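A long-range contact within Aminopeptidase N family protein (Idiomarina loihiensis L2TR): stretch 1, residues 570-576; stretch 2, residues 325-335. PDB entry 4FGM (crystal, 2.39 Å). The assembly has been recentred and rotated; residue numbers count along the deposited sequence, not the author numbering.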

# COMPACT_ATOMS: atom_id res chain seq x y z
N SER A 570 -23.50 -0.91 6.94
CA SER A 570 -22.55 -1.47 7.90
C SER A 570 -22.77 -2.97 8.04
O SER A 570 -23.82 -3.41 8.51
CB SER A 570 -22.71 -0.80 9.27
OG SER A 570 -21.99 0.42 9.35
N TYR A 571 -21.80 -3.76 7.60
CA TYR A 571 -21.90 -5.21 7.72
C TYR A 571 -21.19 -5.61 9.02
O TYR A 571 -19.96 -5.61 9.09
CB TYR A 571 -21.25 -5.91 6.52
CG TYR A 571 -22.07 -5.86 5.25
CD1 TYR A 571 -22.41 -4.63 4.66
CD2 TYR A 571 -22.55 -7.03 4.65
CE1 TYR A 571 -23.20 -4.57 3.52
CE2 TYR A 571 -23.34 -6.98 3.50
CZ TYR A 571 -23.67 -5.75 2.94
OH TYR A 571 -24.47 -5.68 1.82
N VAL A 572 -21.97 -5.94 10.04
CA VAL A 572 -21.40 -6.33 11.33
C VAL A 572 -21.31 -7.86 11.41
O VAL A 572 -22.30 -8.57 11.21
CB VAL A 572 -22.27 -5.79 12.49
CG1 VAL A 572 -21.74 -6.29 13.83
CG2 VAL A 572 -22.27 -4.27 12.46
N LEU A 573 -20.10 -8.35 11.68
CA LEU A 573 -19.86 -9.79 11.77
C LEU A 573 -19.60 -10.27 13.18
O LEU A 573 -18.86 -9.64 13.94
CB LEU A 573 -18.67 -10.18 10.88
CG LEU A 573 -18.98 -10.59 9.44
CD1 LEU A 573 -19.92 -9.60 8.80
CD2 LEU A 573 -17.69 -10.71 8.66
N SER A 574 -20.22 -11.39 13.53
CA SER A 574 -20.06 -11.97 14.86
C SER A 574 -20.16 -13.50 14.81
O SER A 574 -20.86 -14.07 13.97
CB SER A 574 -21.13 -11.42 15.81
OG SER A 574 -22.43 -11.60 15.26
N VAL A 575 -19.44 -14.15 15.71
CA VAL A 575 -19.46 -15.60 15.79
C VAL A 575 -20.58 -16.00 16.74
O VAL A 575 -20.57 -15.62 17.91
CB VAL A 575 -18.09 -16.15 16.28
CG1 VAL A 575 -17.52 -15.22 17.33
CG2 VAL A 575 -18.26 -17.54 16.85
N GLU A 576 -21.54 -16.76 16.24
CA GLU A 576 -22.67 -17.21 17.05
C GLU A 576 -22.65 -18.72 17.28
O GLU A 576 -23.30 -19.22 18.19
CB GLU A 576 -23.99 -16.79 16.38
CG GLU A 576 -24.38 -15.33 16.59
CD GLU A 576 -25.04 -15.08 17.94
OE1 GLU A 576 -25.96 -15.84 18.30
OE2 GLU A 576 -24.65 -14.12 18.64
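Stretch 2 325-335: DEKRYLKLLGD

Stretch 2 is helical from E326 to D335, after the single loop residue D325, and the helix continues later in the chain; it packs against the extended strand 570-575. The two run in nearly opposite directions, with an angle of 152° between their N-to-C directions, and their axes approach to 7.1 Å. Because of this orientation, the start of the helix lies near the end of the strand. No hydrogen bond crosses the interface, which buries 349 Å² in total and rests on packing.

D325 precedes the helix as its N-cap and lies out of reach of the strand. D325 OD1 accepts from R328 N at 2.8 Å and, in a weak bond, from K327 N at 2.7 Å, satisfying amides that the first turn leaves free. E326 then points its CA-to-CB bond toward the strand, while that of K327 points sideways, although the end of the lysine comes nearer. The two are joined by a salt bridge, K327 NZ to E326 OE2 at 2.7 Å, and V575 packs against this pair: V575 CG1 lies 3.5 Å from E326 OE2 and 3.5 Å from K327 NZ.

One turn on, L330 (m, t) makes the most extensive contact on the helix side. L330 CD1 lies 4.0 Å from V575 N and 4.1 Å from S574 CA, L330 CB is 3.9 Å from L573 O, and L330 CD2 is 4.2 Å from L573 CD2. K331 points away. L333, directed sideways, adds L333 CD1 at 3.8 Å from L573 CD2, so that L573 meets both L330 and L333.

At G334 the backbones come closest, with G334 CA 5.2 Å from Y571 CA and only 3.3 Å from Y571 O. A CB modelled on G334 would fall 2.4 Å from Y571 O, a clash; the absence of a side chain therefore permits this close approach.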

# COMPACT_ATOMS: atom_id res chain seq x y z
N ASP A 325 -7.57 -11.00 18.75
CA ASP A 325 -8.58 -12.05 18.90
C ASP A 325 -9.55 -12.03 17.72
O ASP A 325 -9.43 -11.21 16.81
CB ASP A 325 -9.36 -11.87 20.20
CG ASP A 325 -10.10 -10.55 20.28
OD1 ASP A 325 -10.71 -10.14 19.27
OD2 ASP A 325 -10.09 -9.94 21.37
N GLU A 326 -10.52 -12.94 17.73
CA GLU A 326 -11.48 -13.02 16.64
C GLU A 326 -12.45 -11.84 16.58
O GLU A 326 -13.02 -11.56 15.53
CB GLU A 326 -12.27 -14.35 16.71
CG GLU A 326 -13.69 -14.25 17.25
CD GLU A 326 -13.75 -14.07 18.75
OE1 GLU A 326 -12.68 -14.04 19.39
OE2 GLU A 326 -14.87 -13.97 19.29
N LYS A 327 -12.63 -11.15 17.71
CA LYS A 327 -13.53 -10.00 17.73
C LYS A 327 -12.92 -8.88 16.90
O LYS A 327 -13.57 -8.31 16.03
CB LYS A 327 -13.77 -9.54 19.18
CG LYS A 327 -14.57 -10.51 20.05
CD LYS A 327 -16.04 -10.57 19.63
CE LYS A 327 -16.86 -11.50 20.53
NZ LYS A 327 -17.24 -12.79 19.86
N ARG A 328 -11.65 -8.56 17.18
CA ARG A 328 -10.95 -7.52 16.44
C ARG A 328 -10.86 -7.89 14.97
O ARG A 328 -11.08 -7.05 14.09
CB ARG A 328 -9.53 -7.33 16.98
CG ARG A 328 -9.48 -6.43 18.19
CD ARG A 328 -8.06 -6.22 18.66
NE ARG A 328 -7.99 -5.06 19.54
CZ ARG A 328 -8.20 -3.80 19.14
NH1 ARG A 328 -8.48 -3.55 17.87
NH2 ARG A 328 -8.13 -2.81 20.01
N TYR A 329 -10.54 -9.15 14.70
CA TYR A 329 -10.42 -9.60 13.33
C TYR A 329 -11.72 -9.44 12.54
O TYR A 329 -11.72 -8.92 11.42
CB TYR A 329 -9.97 -11.06 13.25
CG TYR A 329 -9.98 -11.54 11.82
CD1 TYR A 329 -9.07 -11.02 10.89
CD2 TYR A 329 -10.99 -12.37 11.36
CE1 TYR A 329 -9.18 -11.32 9.55
CE2 TYR A 329 -11.11 -12.67 10.01
CZ TYR A 329 -10.20 -12.13 9.11
OH TYR A 329 -10.36 -12.37 7.76
N LEU A 330 -12.83 -9.90 13.13
CA LEU A 330 -14.12 -9.81 12.45
C LEU A 330 -14.59 -8.38 12.23
O LEU A 330 -15.37 -8.12 11.31
CB LEU A 330 -15.19 -10.63 13.19
CG LEU A 330 -15.11 -12.15 13.02
CD1 LEU A 330 -16.23 -12.81 13.81
CD2 LEU A 330 -15.24 -12.52 11.54
N LYS A 331 -14.14 -7.46 13.07
CA LYS A 331 -14.51 -6.07 12.90
C LYS A 331 -13.81 -5.61 11.62
O LYS A 331 -14.40 -4.95 10.77
CB LYS A 331 -14.06 -5.22 14.08
CG LYS A 331 -14.29 -3.72 13.85
CD LYS A 331 -13.56 -2.88 14.88
CE LYS A 331 -13.56 -1.41 14.48
NZ LYS A 331 -12.78 -0.56 15.44
N LEU A 332 -12.54 -5.99 11.50
CA LEU A 332 -11.75 -5.63 10.32
C LEU A 332 -12.37 -6.24 9.07
O LEU A 332 -12.37 -5.63 8.00
CB LEU A 332 -10.30 -6.12 10.47
CG LEU A 332 -9.43 -5.40 11.51
CD1 LEU A 332 -8.11 -6.14 11.69
CD2 LEU A 332 -9.19 -3.96 11.07
N LEU A 333 -12.90 -7.46 9.20
CA LEU A 333 -13.52 -8.15 8.08
C LEU A 333 -14.80 -7.42 7.67
O LEU A 333 -15.05 -7.20 6.48
CB LEU A 333 -13.87 -9.60 8.45
CG LEU A 333 -13.52 -10.68 7.42
CD1 LEU A 333 -14.16 -12.00 7.85
CD2 LEU A 333 -14.01 -10.27 6.05
N GLY A 334 -15.60 -7.06 8.66
CA GLY A 334 -16.83 -6.35 8.38
C GLY A 334 -16.53 -5.00 7.74
O GLY A 334 -17.29 -4.55 6.87
N ASP A 335 -15.44 -4.37 8.15
CA ASP A 335 -15.06 -3.07 7.57
C ASP A 335 -14.87 -3.26 6.07
O ASP A 335 -15.46 -2.54 5.27
CB ASP A 335 -13.74 -2.55 8.18
CG ASP A 335 -13.92 -1.90 9.54
OD1 ASP A 335 -15.08 -1.74 9.99
OD2 ASP A 335 -12.90 -1.54 10.17